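Local structure of delta-1-pyrroline-5-carboxylate dehydrogenase, mitochondrial (4E3X) at residues Q126-A131 and P223-N228; G216-G221 and P535-R540; K395-I400 and G419-S424. The protein oxidises L-glutamate gamma-semialdehyde to glutamate with NAD(+), the second step of mitochondrial proline breakdown. One frame throughout, in Å; residues are numbered along the deposited sequence.

Contact 1. Residues Q126-A131 and P223-N228; sequences QVFLKA and PALMGN
Phe128 meets Ala224 and Leu225 in a purely apolar contact, an instance of one aromatic side chain filling the space that faces the end of a neighbouring helix. With CG anti to its carbonyl carbon (chi1 -66°), the phenylalanine sends its ring from helix 121-136 toward the last turn of helix 213-225. The far end of the ring does the touching. Its CZ lies 4.1 Å from Ala224 CB, and that methyl sits at the ring's edge, near its plane. Beside it, Phe128 CE1 comes 3.8 Å from Leu225 CA, which lies oblique to the ring, and 3.9 Å from Leu225 CB. Farther back along the same side, Phe128 CD1 is 4.0 Å from Leu225 CD1. Replacing Phe128 by an alanine would probably open a gap beside Ala224 and Leu225 and take away the ring on which Phe170 and Leu249 also pack.

The polar bonds lie within 223-228, where a Schellman motif ends the helix: Asn228 N bonds to Pro223 O, Gly227 N bonds to Ala224 O, and Gly227, with positive phi, is the C-prime residue. The side chain of Asn228 adds to this, ND2 reaching Pro223 O at 2.9 Å from the same face of the carbonyl plane as Asn228 N. The proline oxygen is thus gripped twice by one asparagine. Outside the two segments, Trp116 NE1 bonds to Ala224 O. Helix 121-136 has further links to this turn, Arg124 NE bonding to Leu225 O and Ala125 packing on the Leu225 side chain.

Helix 155-180 touches Leu225 through Asn173 and Ala177, and its Phe170 stacks edge-to-face with Phe128. Leu249 of helix 239-251 also lies against the phenylalanine, while Asn228 OD1 is bonded to Leu200 N just ahead of strand 203-207.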
# COMPACT_ATOMS: atom_id res chain seq x y z
N GLN B 126 -12.07 -12.53 17.22
CA GLN B 126 -12.64 -13.70 17.85
C GLN B 126 -13.39 -14.60 16.86
O GLN B 126 -13.36 -15.82 16.98
CB GLN B 126 -13.56 -13.29 19.00
N VAL B 127 -14.07 -13.99 15.88
CA VAL B 127 -14.74 -14.76 14.85
C VAL B 127 -13.74 -15.66 14.14
O VAL B 127 -13.97 -16.85 13.95
CB VAL B 127 -15.40 -13.82 13.82
CG1 VAL B 127 -15.94 -14.62 12.62
CG2 VAL B 127 -16.51 -13.02 14.48
N PHE B 128 -12.60 -15.09 13.76
CA PHE B 128 -11.60 -15.83 13.00
C PHE B 128 -10.87 -16.87 13.84
O PHE B 128 -10.56 -17.95 13.35
CB PHE B 128 -10.67 -14.85 12.28
CG PHE B 128 -11.39 -14.07 11.24
CD1 PHE B 128 -11.94 -12.84 11.54
CD2 PHE B 128 -11.58 -14.61 9.98
CE1 PHE B 128 -12.65 -12.14 10.59
CE2 PHE B 128 -12.29 -13.92 9.04
CZ PHE B 128 -12.82 -12.68 9.33
N LEU B 129 -10.65 -16.57 15.12
CA LEU B 129 -10.06 -17.54 16.03
C LEU B 129 -11.00 -18.72 16.28
O LEU B 129 -10.56 -19.88 16.35
CB LEU B 129 -9.68 -16.87 17.35
CG LEU B 129 -8.56 -15.83 17.21
CD1 LEU B 129 -8.46 -15.00 18.48
CD2 LEU B 129 -7.23 -16.53 16.88
N LYS B 130 -12.29 -18.44 16.40
CA LYS B 130 -13.29 -19.50 16.55
C LYS B 130 -13.37 -20.35 15.29
O LYS B 130 -13.42 -21.58 15.35
CB LYS B 130 -14.66 -18.90 16.88
N ALA B 131 -13.36 -19.69 14.13
CA ALA B 131 -13.37 -20.41 12.86
C ALA B 131 -12.14 -21.32 12.74
O ALA B 131 -12.25 -22.46 12.30
CB ALA B 131 -13.44 -19.43 11.70
N PRO B 223 -9.63 -8.69 4.82
CA PRO B 223 -10.29 -7.37 4.84
C PRO B 223 -11.44 -7.32 5.86
O PRO B 223 -11.59 -6.30 6.54
CB PRO B 223 -10.79 -7.21 3.39
CG PRO B 223 -9.85 -8.09 2.58
CD PRO B 223 -9.60 -9.27 3.47
N ALA B 224 -12.22 -8.39 5.98
CA ALA B 224 -13.31 -8.39 6.96
C ALA B 224 -12.78 -8.21 8.39
O ALA B 224 -13.36 -7.47 9.19
CB ALA B 224 -14.14 -9.65 6.84
N LEU B 225 -11.68 -8.89 8.71
CA LEU B 225 -11.04 -8.74 10.01
C LEU B 225 -10.75 -7.28 10.34
O LEU B 225 -10.89 -6.85 11.49
CB LEU B 225 -9.74 -9.54 10.04
CG LEU B 225 -8.82 -9.35 11.24
CD1 LEU B 225 -9.43 -9.92 12.52
CD2 LEU B 225 -7.47 -10.00 10.92
N MET B 226 -10.36 -6.51 9.32
CA MET B 226 -9.97 -5.12 9.50
C MET B 226 -11.15 -4.15 9.43
O MET B 226 -10.95 -2.94 9.33
CB MET B 226 -8.89 -4.75 8.49
CG MET B 226 -7.66 -5.64 8.57
SD MET B 226 -6.92 -5.74 10.21
CE MET B 226 -6.22 -4.11 10.38
N GLY B 227 -12.37 -4.67 9.52
CA GLY B 227 -13.53 -3.80 9.59
C GLY B 227 -14.18 -3.48 8.26
O GLY B 227 -15.03 -2.60 8.18
N ASN B 228 -13.76 -4.19 7.22
CA ASN B 228 -14.38 -4.04 5.91
C ASN B 228 -15.56 -4.96 5.70
O ASN B 228 -15.73 -5.96 6.39
CB ASN B 228 -13.35 -4.28 4.82
CG ASN B 228 -12.22 -3.30 4.90
OD1 ASN B 228 -12.40 -2.13 4.55
ND2 ASN B 228 -11.06 -3.74 5.40

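Contact 2. Residues G216-G221 and P535-R540; sequences GGNLAG and PHYILR
The amide of Asn218 and the phenol ring of Tyr537 approach from opposite directions; their planes are 32° apart, and ND2 lies oblique to the ring, neither over the face nor at the edge. Asn218 ND2 is 3.4 Å from Tyr537 CE2 and 3.7 Å from Tyr537 OH, which is van der Waals packing, since the hydroxyl is bonded to Asn283 ND2. Trp541 meets the same tyrosine edge-to-face. CG is anti to the backbone N in Tyr537 (chi1 -179°) and in Asn218 (chi1 -173°), which carries the two groups toward each other. Leu219 adds its CD2 methyl at 3.8 Å from Tyr537 OH, the two side chains crossing at about a right angle.

Helix 213-225 is the connection of a beta-alpha-beta crossover between the parallel strands 203-207 and 230-233 of the Rossmann-like NAD(+)-binding domain of aldehyde dehydrogenases. The contact sets against it the 3-10 turn that leads into strand 542-550. Asn283, on another strand of that sheet, joins the two sides, its ND2 also bonding Leu219 O. The side chain of Leu219 lies about 4 Å from that of Ser208, an NAD(+)-binding residue. Just before the turn, His536 packs on Tyr197 of the second subunit.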
# COMPACT_ATOMS: atom_id res chain seq x y z
N GLY B 216 -8.90 -18.21 -0.75
CA GLY B 216 -10.23 -17.62 -0.71
C GLY B 216 -10.59 -17.13 0.68
O GLY B 216 -11.10 -16.02 0.86
N GLY B 217 -10.32 -17.96 1.68
CA GLY B 217 -10.58 -17.60 3.05
C GLY B 217 -9.83 -16.34 3.46
O GLY B 217 -10.37 -15.47 4.14
N ASN B 218 -8.57 -16.23 3.02
CA ASN B 218 -7.77 -15.06 3.35
C ASN B 218 -8.17 -13.81 2.56
O ASN B 218 -8.22 -12.72 3.12
CB ASN B 218 -6.28 -15.36 3.14
CG ASN B 218 -5.40 -14.23 3.63
OD1 ASN B 218 -5.54 -13.77 4.75
ND2 ASN B 218 -4.50 -13.77 2.77
N LEU B 219 -8.43 -13.96 1.27
CA LEU B 219 -8.78 -12.80 0.45
C LEU B 219 -10.05 -12.11 0.93
O LEU B 219 -10.14 -10.88 0.89
CB LEU B 219 -8.95 -13.21 -1.02
CG LEU B 219 -7.68 -13.58 -1.78
CD1 LEU B 219 -8.09 -14.01 -3.17
CD2 LEU B 219 -6.70 -12.42 -1.86
N ALA B 220 -11.03 -12.89 1.37
CA ALA B 220 -12.26 -12.33 1.92
C ALA B 220 -12.12 -12.04 3.41
O ALA B 220 -12.64 -11.05 3.92
CB ALA B 220 -13.43 -13.28 1.66
N GLY B 221 -11.42 -12.92 4.13
CA GLY B 221 -11.34 -12.85 5.58
C GLY B 221 -10.46 -11.74 6.13
O GLY B 221 -10.82 -11.09 7.11
N PRO B 535 3.17 -9.81 8.65
CA PRO B 535 2.54 -8.89 9.59
C PRO B 535 2.03 -7.59 8.95
O PRO B 535 1.33 -6.83 9.61
CB PRO B 535 3.67 -8.59 10.58
CG PRO B 535 4.91 -8.72 9.76
CD PRO B 535 4.64 -9.86 8.82
N HIS B 536 2.38 -7.34 7.70
CA HIS B 536 2.05 -6.06 7.08
C HIS B 536 0.87 -6.11 6.12
O HIS B 536 0.32 -5.07 5.74
CB HIS B 536 3.28 -5.51 6.35
CG HIS B 536 4.48 -5.37 7.23
ND1 HIS B 536 5.67 -5.99 6.96
CD2 HIS B 536 4.66 -4.68 8.38
CE1 HIS B 536 6.54 -5.70 7.90
NE2 HIS B 536 5.95 -4.90 8.78
N TYR B 537 0.48 -7.31 5.72
CA TYR B 537 -0.61 -7.49 4.76
C TYR B 537 -1.89 -6.76 5.17
O TYR B 537 -2.53 -6.12 4.34
CB TYR B 537 -0.88 -8.98 4.61
CG TYR B 537 -1.97 -9.36 3.63
CD1 TYR B 537 -1.80 -9.14 2.27
CD2 TYR B 537 -3.13 -9.98 4.06
CE1 TYR B 537 -2.77 -9.53 1.36
CE2 TYR B 537 -4.11 -10.37 3.16
CZ TYR B 537 -3.92 -10.14 1.81
OH TYR B 537 -4.89 -10.54 0.91
N ILE B 538 -2.24 -6.85 6.45
CA ILE B 538 -3.49 -6.26 6.93
C ILE B 538 -3.50 -4.74 6.78
O ILE B 538 -4.58 -4.13 6.73
CB ILE B 538 -3.80 -6.62 8.40
CG1 ILE B 538 -2.60 -6.33 9.30
CG2 ILE B 538 -4.26 -8.07 8.51
CD1 ILE B 538 -2.91 -6.40 10.77
N LEU B 539 -2.33 -4.12 6.67
CA LEU B 539 -2.24 -2.67 6.52
C LEU B 539 -2.86 -2.17 5.21
O LEU B 539 -3.25 -1.01 5.11
CB LEU B 539 -0.80 -2.18 6.65
CG LEU B 539 -0.24 -2.32 8.06
CD1 LEU B 539 1.26 -2.15 8.07
CD2 LEU B 539 -0.91 -1.30 8.97
N ARG B 540 -2.94 -3.04 4.20
CA ARG B 540 -3.61 -2.62 2.97
C ARG B 540 -5.11 -2.42 3.17
O ARG B 540 -5.76 -1.75 2.37
CB ARG B 540 -3.38 -3.63 1.85
CG ARG B 540 -1.93 -3.75 1.35
CD ARG B 540 -1.32 -2.40 0.89
NE ARG B 540 -1.89 -1.89 -0.37
CZ ARG B 540 -2.23 -0.61 -0.60
NH1 ARG B 540 -2.10 0.30 0.36
NH2 ARG B 540 -2.71 -0.25 -1.78

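Contact 3. Residues K395-I400 and G419-S424; sequences KAFARI and GQCNES. With PRO (proline), chain J.
Phe397 has CG anti to the backbone N (chi1 -174°), which swings its ring off helix 394-409 toward Glu423 and Cys421. In Glu423, CG lies between the backbone N and the carbonyl carbon (chi1 61°) and the chain is extended beyond it; this side chain crosses Phe397 obliquely. Glu423 CB stands 3.5 Å from Phe397 CZ over one face, a CH-pi contact offset toward the rim. The carboxylate follows, stacked on the ring with planes 21° apart and Glu423 CD 3.4 Å from Phe397 CE1. At the edge of the ring, in its plane, sits Asn422 N, while Cys421 SG makes an oblique sulfur-aromatic contact, 3.7 Å from Phe397 CZ.

Strand 421-422 pairs antiparallel with strand 428-436. The ring packs helix 394-409 against this margin of the mixed sheet of the catalytic domain, Val429 of strand 428-436 also touching it. Just beyond, an Asx turn bends the chain: Asn422 OD1 accepts Ser424 N at 2.9 Å in the carbonyl plane, and Ser424 OG as well.

Elsewhere on the helix, Arg399 belongs to a pocket holding a proline molecule, in crystals cryoprotected with proline; this site lies away from the annotated catalytic and NAD(+)-binding residues. The arginine chain bends at chi3, and Arg399 NH1 gives a nearly straight bond of 2.8 Å to the proline O, while NE is held by Ile448 O.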
# COMPACT_ATOMS: atom_id res chain seq x y z
N LYS B 395 -10.39 -26.73 -19.48
CA LYS B 395 -9.58 -25.65 -20.04
C LYS B 395 -8.10 -25.85 -19.69
O LYS B 395 -7.22 -25.66 -20.54
CB LYS B 395 -10.07 -24.29 -19.56
N ALA B 396 -7.82 -26.24 -18.46
CA ALA B 396 -6.44 -26.49 -18.04
C ALA B 396 -5.86 -27.65 -18.83
O ALA B 396 -4.73 -27.58 -19.32
CB ALA B 396 -6.39 -26.79 -16.55
N PHE B 397 -6.65 -28.71 -18.96
CA PHE B 397 -6.24 -29.89 -19.71
C PHE B 397 -5.88 -29.52 -21.15
O PHE B 397 -4.84 -29.91 -21.66
CB PHE B 397 -7.36 -30.93 -19.68
CG PHE B 397 -6.99 -32.25 -20.32
CD1 PHE B 397 -7.19 -32.45 -21.68
CD2 PHE B 397 -6.47 -33.28 -19.55
CE1 PHE B 397 -6.85 -33.66 -22.26
CE2 PHE B 397 -6.13 -34.49 -20.14
CZ PHE B 397 -6.33 -34.68 -21.49
N ALA B 398 -6.76 -28.76 -21.80
CA ALA B 398 -6.51 -28.36 -23.18
C ALA B 398 -5.24 -27.53 -23.34
O ALA B 398 -4.48 -27.72 -24.30
CB ALA B 398 -7.71 -27.61 -23.74
N ARG B 399 -5.00 -26.61 -22.41
CA ARG B 399 -3.80 -25.78 -22.45
C ARG B 399 -2.54 -26.63 -22.29
O ARG B 399 -1.59 -26.48 -23.05
CB ARG B 399 -3.82 -24.68 -21.38
CG ARG B 399 -2.55 -23.82 -21.36
CD ARG B 399 -2.56 -22.76 -20.25
NE ARG B 399 -2.62 -23.37 -18.93
CZ ARG B 399 -3.71 -23.41 -18.18
NH1 ARG B 399 -4.84 -22.88 -18.62
NH2 ARG B 399 -3.67 -23.99 -16.99
N ILE B 400 -2.55 -27.52 -21.31
CA ILE B 400 -1.40 -28.38 -21.05
C ILE B 400 -1.12 -29.28 -22.25
O ILE B 400 0.03 -29.42 -22.68
CB ILE B 400 -1.61 -29.21 -19.77
CG1 ILE B 400 -1.70 -28.27 -18.56
CG2 ILE B 400 -0.50 -30.22 -19.59
CD1 ILE B 400 -2.41 -28.89 -17.37
N GLY B 419 4.50 -37.18 -21.08
CA GLY B 419 3.98 -36.67 -22.34
C GLY B 419 2.56 -37.12 -22.64
O GLY B 419 1.92 -36.59 -23.55
N GLN B 420 2.08 -38.10 -21.88
CA GLN B 420 0.75 -38.66 -22.10
C GLN B 420 -0.34 -37.90 -21.34
O GLN B 420 -0.09 -37.32 -20.29
CB GLN B 420 0.71 -40.13 -21.66
CG GLN B 420 1.86 -41.00 -22.19
CD GLN B 420 3.09 -40.97 -21.30
OE1 GLN B 420 3.12 -40.26 -20.29
NE2 GLN B 420 4.10 -41.75 -21.67
N CYS B 421 -1.55 -37.93 -21.89
CA CYS B 421 -2.72 -37.40 -21.18
C CYS B 421 -4.00 -38.08 -21.67
O CYS B 421 -4.05 -38.59 -22.78
CB CYS B 421 -2.81 -35.87 -21.31
SG CYS B 421 -3.01 -35.24 -22.98
N ASN B 422 -5.02 -38.07 -20.82
CA ASN B 422 -6.26 -38.80 -21.08
C ASN B 422 -7.39 -38.14 -20.29
O ASN B 422 -7.36 -38.12 -19.07
CB ASN B 422 -6.10 -40.26 -20.64
CG ASN B 422 -7.27 -41.15 -21.04
OD1 ASN B 422 -8.41 -40.70 -21.17
ND2 ASN B 422 -6.99 -42.43 -21.24
N GLU B 423 -8.37 -37.58 -21.00
CA GLU B 423 -9.48 -36.92 -20.31
C GLU B 423 -10.80 -37.69 -20.38
O GLU B 423 -11.87 -37.11 -20.20
CB GLU B 423 -9.67 -35.48 -20.80
CG GLU B 423 -10.00 -35.32 -22.27
CD GLU B 423 -10.26 -33.87 -22.65
OE1 GLU B 423 -10.57 -33.06 -21.75
OE2 GLU B 423 -10.14 -33.54 -23.85
N SER B 424 -10.72 -39.00 -20.60
CA SER B 424 -11.94 -39.81 -20.71
C SER B 424 -12.72 -39.92 -19.39
O SER B 424 -13.95 -39.96 -19.40
CB SER B 424 -11.63 -41.20 -21.27
OG SER B 424 -10.84 -41.96 -20.37
N PRO J . -8.85 -23.46 -15.24
CA PRO J . -9.34 -22.38 -16.10
C PRO J . -8.36 -22.07 -17.23
O PRO J . -7.37 -22.79 -17.42
CB PRO J . -9.45 -21.18 -15.14
CG PRO J . -8.91 -21.65 -13.81
CD PRO J . -9.05 -23.14 -13.82
OXT PRO J . -8.54 -21.12 -17.99

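In the fold
From the N terminus, the chain passes first through helix 121-136, where segment 126-131 opens contact 1. Helix 213-225 then opens contact 2 at 216-221 and closes contact 1 at 223-228, so the two cross, sharing helix 213-225; they also touch, for example Phe128 CZ against Gly221 O. Contact 3 opens and closes between the two ends of contact 2, a short local loop of helix and strand, with nearest atoms about 18 Å from contact 2. Only at 535-540 does contact 2 close, bringing the C-terminal part back onto the NAD(+)-binding domain. Contact 3, in contrast, lies across the chain's centre from contact 1, tying a helix to the mixed sheet.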